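Local atomic coordinates of alkaline serine protease (Pseudoalteromonas sp., PDB entry 1Y9Z), a protein that probably hydrolyses peptide bonds as a cold-adapted, subtilisin-like serine protease of an Antarctic bacterium. Residues A[304-318]-A[331-345]. Sequence-based numbering, arbitrary orientation.
Sequences KGIIVYSNSALPGLQ and VPSVSVDRATGLALK
Tyr-309 lays one ring face over the backbone of Gly-341, whose C atom lies 4.1 Å above the ring plane, offset toward the rim; this close approach lets helix 338-345 lie near strand 305-309, their axes 7.9 Å apart. Tyr-309 CG stands between backbone N and carbonyl carbon (chi1 65°), a rotation that places the ring over the glycine. Beyond it, Lys-345 crosses the phenol at about a right angle; Glu-259 hydrogen-bonds to Tyr-309 OH and forms a salt bridge with Lys-345. Beneath, strands 305-309 and 333-336 run parallel, axes 4.7 Å apart, with Val-308 N donating to Val-334 O at 2.9 Å and Ser-310 N to Val-336 O. On the helix-facing side, Ile-307 and Val-334 lie side by side, while Ile-307 CG2 meets Leu-344 CD1 tip to tip at 4.0 Å.

Arg-338, extended from CG to NE, donates from NH1 to Ser-310 O at 3.0 Å; the acceptor is 1° out of the guanidinium plane and the donor sits on a carbonyl lone pair. NH1 also has a salt bridge to Glu-280. The backbone N of Arg-338 donates almost straight (174°) to Pro-315 O, and Asp-337 OD2 accepts from Thr-340 N and OG1, capping the helix. On the other sheet face, Ser-335 OG donates to Gln-318 O at 2.8 Å, and one water accepts from Gln-318 N and donates to Ser-335 OG and Ser-310 OG. Apolar contacts thus seat the helix on its own sheet, probably within the inserted beta-barrel domain, whereas directional bonds tie the loop after strand 305-309 to the strand-helix junction.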
loop_
_atom_site.group_PDB
_atom_site.type_symbol
_atom_site.label_atom_id
_atom_site.label_comp_id
_atom_site.label_asym_id
_atom_site.label_seq_id
_atom_site.Cartn_x
_atom_site.Cartn_y
_atom_site.Cartn_z
ATOM N N LYS A 304 -16.229 5.723 24.638
ATOM C CA LYS A 304 -17.126 4.883 23.845
ATOM C C LYS A 304 -16.483 4.581 22.497
ATOM O O LYS A 304 -16.701 3.519 21.913
ATOM C CB LYS A 304 -18.464 5.591 23.612
ATOM C CG LYS A 304 -19.330 5.734 24.850
ATOM C CD LYS A 304 -20.630 6.461 24.529
ATOM C CE LYS A 304 -21.468 5.712 23.508
ATOM N NZ LYS A 304 -22.735 6.440 23.213
ATOM N N GLY A 305 -15.699 5.540 22.013
ATOM C CA GLY A 305 -15.006 5.401 20.744
ATOM C C GLY A 305 -13.646 6.050 20.906
ATOM O O GLY A 305 -13.492 6.942 21.739
ATOM N N ILE A 306 -12.665 5.626 20.118
ATOM C CA ILE A 306 -11.323 6.183 20.244
ATOM C C ILE A 306 -10.689 6.579 18.916
ATOM O O ILE A 306 -10.774 5.848 17.930
ATOM C CB ILE A 306 -10.388 5.178 20.953
ATOM C CG1 ILE A 306 -11.005 4.750 22.287
ATOM C CG2 ILE A 306 -9.022 5.811 21.189
ATOM C CD1 ILE A 306 -10.294 3.589 22.952
ATOM N N ILE A 307 -10.051 7.746 18.908
ATOM C CA ILE A 307 -9.373 8.258 17.724
ATOM C C ILE A 307 -7.944 8.633 18.092
ATOM O O ILE A 307 -7.718 9.596 18.824
ATOM C CB ILE A 307 -10.057 9.517 17.168
ATOM C CG1 ILE A 307 -11.510 9.212 16.803
ATOM C CG2 ILE A 307 -9.298 10.013 15.944
ATOM C CD1 ILE A 307 -12.307 10.441 16.412
ATOM N N VAL A 308 -6.985 7.867 17.586
ATOM C CA VAL A 308 -5.575 8.122 17.853
ATOM C C VAL A 308 -4.969 8.858 16.665
ATOM O O VAL A 308 -5.113 8.416 15.525
ATOM C CB VAL A 308 -4.800 6.804 18.052
ATOM C CG1 VAL A 308 -3.320 7.094 18.262
ATOM C CG2 VAL A 308 -5.366 6.038 19.235
ATOM N N TYR A 309 -4.307 9.984 16.919
ATOM C CA TYR A 309 -3.678 10.717 15.831
ATOM C C TYR A 309 -2.161 10.720 15.971
ATOM O O TYR A 309 -1.621 10.662 17.076
ATOM C CB TYR A 309 -4.222 12.153 15.717
ATOM C CG TYR A 309 -3.949 13.088 16.876
ATOM C CD1 TYR A 309 -4.732 13.057 18.030
ATOM C CD2 TYR A 309 -2.944 14.054 16.789
ATOM C CE1 TYR A 309 -4.526 13.971 19.068
ATOM C CE2 TYR A 309 -2.730 14.970 17.818
ATOM C CZ TYR A 309 -3.525 14.924 18.952
ATOM O OH TYR A 309 -3.331 15.841 19.964
ATOM N N SER A 310 -1.484 10.771 14.831
ATOM C CA SER A 310 -0.028 10.745 14.784
ATOM C C SER A 310 0.679 11.845 15.562
ATOM O O SER A 310 0.199 12.977 15.649
ATOM C CB SER A 310 0.440 10.791 13.328
ATOM O OG SER A 310 -0.083 9.699 12.593
ATOM N N ASN A 311 1.834 11.496 16.120
ATOM C CA ASN A 311 2.650 12.446 16.861
ATOM C C ASN A 311 3.618 13.089 15.870
ATOM O O ASN A 311 3.660 12.708 14.700
ATOM C CB ASN A 311 3.422 11.737 17.978
ATOM C CG ASN A 311 4.143 10.494 17.495
ATOM O OD1 ASN A 311 4.920 10.541 16.541
ATOM N ND2 ASN A 311 3.891 9.372 18.158
ATOM N N SER A 312 4.398 14.059 16.339
ATOM C CA SER A 312 5.344 14.766 15.481
ATOM C C SER A 312 6.484 13.907 14.929
ATOM O O SER A 312 7.059 14.234 13.891
ATOM C CB SER A 312 5.930 15.966 16.229
ATOM O OG SER A 312 6.627 15.548 17.387
ATOM N N ALA A 313 6.810 12.817 15.616
ATOM C CA ALA A 313 7.883 11.927 15.173
ATOM C C ALA A 313 7.541 11.255 13.839
ATOM O O ALA A 313 8.391 11.140 12.955
ATOM C CB ALA A 313 8.155 10.873 16.236
ATOM N N LEU A 314 6.299 10.800 13.713
ATOM C CA LEU A 314 5.810 10.155 12.494
ATOM C C LEU A 314 4.405 10.690 12.243
ATOM O O LEU A 314 3.413 9.998 12.478
ATOM C CB LEU A 314 5.764 8.631 12.663
ATOM C CG LEU A 314 7.082 7.855 12.604
ATOM C CD1 LEU A 314 6.811 6.380 12.867
ATOM C CD2 LEU A 314 7.734 8.041 11.239
ATOM N N PRO A 315 4.307 11.935 11.752
ATOM C CA PRO A 315 3.037 12.609 11.463
ATOM C C PRO A 315 2.181 12.014 10.348
ATOM O O PRO A 315 1.003 12.350 10.222
ATOM C CB PRO A 315 3.476 14.037 11.156
ATOM C CG PRO A 315 4.794 13.830 10.487
ATOM C CD PRO A 315 5.448 12.789 11.370
ATOM N N GLY A 316 2.765 11.136 9.540
ATOM C CA GLY A 316 2.009 10.533 8.456
ATOM C C GLY A 316 0.940 9.576 8.945
ATOM O O GLY A 316 0.858 9.275 10.135
ATOM N N LEU A 317 0.117 9.087 8.024
ATOM C CA LEU A 317 -0.941 8.155 8.387
ATOM C C LEU A 317 -0.350 6.792 8.736
ATOM O O LEU A 317 0.357 6.180 7.927
ATOM C CB LEU A 317 -1.941 8.010 7.237
ATOM C CG LEU A 317 -3.144 7.099 7.494
ATOM C CD1 LEU A 317 -3.986 7.654 8.634
ATOM C CD2 LEU A 317 -3.974 6.998 6.225
ATOM N N GLN A 318 -0.632 6.320 9.944
ATOM C CA GLN A 318 -0.115 5.031 10.388
ATOM C C GLN A 318 -1.214 3.977 10.520
ATOM O O GLN A 318 -2.350 4.286 10.885
ATOM C CB GLN A 318 0.600 5.185 11.735
ATOM C CG GLN A 318 1.640 6.303 11.788
ATOM C CD GLN A 318 2.742 6.147 10.753
ATOM O OE1 GLN A 318 3.298 5.061 10.578
ATOM N NE2 GLN A 318 3.072 7.240 10.072
ATOM N N VAL A 331 -14.003 -1.443 22.281
ATOM C CA VAL A 331 -14.761 -0.392 21.612
ATOM C C VAL A 331 -14.083 -0.069 20.283
ATOM O O VAL A 331 -12.915 -0.408 20.078
ATOM C CB VAL A 331 -14.812 0.896 22.464
ATOM C CG1 VAL A 331 -15.425 0.598 23.822
ATOM C CG2 VAL A 331 -13.412 1.474 22.623
ATOM N N PRO A 332 -14.806 0.580 19.358
ATOM C CA PRO A 332 -14.186 0.910 18.071
ATOM C C PRO A 332 -13.117 1.989 18.211
ATOM O O PRO A 332 -13.353 3.041 18.806
ATOM C CB PRO A 332 -15.373 1.358 17.218
ATOM C CG PRO A 332 -16.318 1.937 18.232
ATOM C CD PRO A 332 -16.234 0.949 19.368
ATOM N N SER A 333 -11.934 1.711 17.676
ATOM C CA SER A 333 -10.832 2.662 17.725
ATOM C C SER A 333 -10.201 2.773 16.340
ATOM O O SER A 333 -10.121 1.787 15.603
ATOM C CB SER A 333 -9.797 2.225 18.771
ATOM O OG SER A 333 -9.309 0.920 18.522
ATOM N N VAL A 334 -9.769 3.980 15.989
ATOM C CA VAL A 334 -9.177 4.234 14.682
ATOM C C VAL A 334 -7.898 5.061 14.763
ATOM O O VAL A 334 -7.563 5.612 15.813
ATOM C CB VAL A 334 -10.176 4.980 13.767
ATOM C CG1 VAL A 334 -11.464 4.180 13.640
ATOM C CG2 VAL A 334 -10.466 6.368 14.328
ATOM N N SER A 335 -7.198 5.147 13.634
ATOM C CA SER A 335 -5.953 5.900 13.536
ATOM C C SER A 335 -6.027 6.913 12.394
ATOM O O SER A 335 -6.477 6.586 11.298
ATOM C CB SER A 335 -4.785 4.937 13.294
ATOM O OG SER A 335 -3.592 5.635 12.974
ATOM N N VAL A 336 -5.591 8.142 12.658
ATOM C CA VAL A 336 -5.583 9.201 11.650
ATOM C C VAL A 336 -4.233 9.916 11.705
ATOM O O VAL A 336 -3.523 9.822 12.708
ATOM C CB VAL A 336 -6.714 10.241 11.890
ATOM C CG1 VAL A 336 -8.079 9.566 11.803
ATOM C CG2 VAL A 336 -6.535 10.908 13.244
ATOM N N ASP A 337 -3.877 10.630 10.640
ATOM C CA ASP A 337 -2.597 11.329 10.624
ATOM C C ASP A 337 -2.634 12.562 11.523
ATOM O O ASP A 337 -3.695 12.938 12.027
ATOM C CB ASP A 337 -2.178 11.680 9.183
ATOM C CG ASP A 337 -3.089 12.693 8.519
ATOM O OD1 ASP A 337 -3.028 12.798 7.274
ATOM O OD2 ASP A 337 -3.845 13.394 9.221
ATOM N N ARG A 338 -1.479 13.184 11.736
ATOM C CA ARG A 338 -1.411 14.341 12.623
ATOM C C ARG A 338 -2.251 15.534 12.191
ATOM O O ARG A 338 -2.923 16.151 13.019
ATOM C CB ARG A 338 0.043 14.780 12.815
ATOM C CG ARG A 338 0.205 15.836 13.898
ATOM C CD ARG A 338 1.665 16.084 14.230
ATOM N NE ARG A 338 1.816 17.007 15.352
ATOM C CZ ARG A 338 1.456 16.736 16.603
ATOM N NH1 ARG A 338 0.921 15.561 16.907
ATOM N NH2 ARG A 338 1.632 17.643 17.556
ATOM N N ALA A 339 -2.217 15.865 10.906
ATOM C CA ALA A 339 -2.985 16.997 10.400
ATOM C C ALA A 339 -4.462 16.825 10.730
ATOM O O ALA A 339 -5.128 17.762 11.174
ATOM C CB ALA A 339 -2.796 17.130 8.896
ATOM N N THR A 340 -4.971 15.619 10.510
ATOM C CA THR A 340 -6.370 15.321 10.784
ATOM C C THR A 340 -6.656 15.400 12.282
ATOM O O THR A 340 -7.695 15.915 12.693
ATOM C CB THR A 340 -6.741 13.925 10.252
ATOM O OG1 THR A 340 -6.555 13.899 8.831
ATOM C CG2 THR A 340 -8.192 13.596 10.570
ATOM N N GLY A 341 -5.732 14.896 13.093
ATOM C CA GLY A 341 -5.913 14.934 14.532
ATOM C C GLY A 341 -5.965 16.357 15.059
ATOM O O GLY A 341 -6.729 16.659 15.978
ATOM N N LEU A 342 -5.154 17.237 14.480
ATOM C CA LEU A 342 -5.132 18.630 14.911
ATOM C C LEU A 342 -6.399 19.346 14.462
ATOM O O LEU A 342 -6.897 20.238 15.152
ATOM C CB LEU A 342 -3.898 19.344 14.351
ATOM C CG LEU A 342 -2.540 18.827 14.835
ATOM C CD1 LEU A 342 -1.433 19.672 14.225
ATOM C CD2 LEU A 342 -2.471 18.878 16.354
ATOM N N ALA A 343 -6.921 18.954 13.306
ATOM C CA ALA A 343 -8.138 19.558 12.781
ATOM C C ALA A 343 -9.312 19.180 13.676
ATOM O O ALA A 343 -10.220 19.982 13.900
ATOM C CB ALA A 343 -8.388 19.084 11.352
ATOM N N LEU A 344 -9.284 17.955 14.190
ATOM C CA LEU A 344 -10.341 17.470 15.068
ATOM C C LEU A 344 -10.368 18.236 16.388
ATOM O O LEU A 344 -11.393 18.267 17.069
ATOM C CB LEU A 344 -10.164 15.971 15.332
ATOM C CG LEU A 344 -10.487 15.055 14.147
ATOM C CD1 LEU A 344 -10.054 13.630 14.456
ATOM C CD2 LEU A 344 -11.983 15.116 13.852
ATOM N N LYS A 345 -9.244 18.850 16.745
ATOM C CA LYS A 345 -9.156 19.623 17.981
ATOM C C LYS A 345 -10.175 20.756 17.977
ATOM O O LYS A 345 -10.740 21.102 19.016
ATOM C CB LYS A 345 -7.755 20.219 18.149
ATOM C CG LYS A 345 -6.690 19.239 18.604
ATOM C CD LYS A 345 -5.334 19.932 18.695
ATOM C CE LYS A 345 -4.279 19.032 19.317
ATOM N NZ LYS A 345 -4.580 18.727 20.741
HETATM O O HOH W 1 -1.789 7.553 12.229
HETATM O O HOH W 2 -0.093 14.760 9.094
#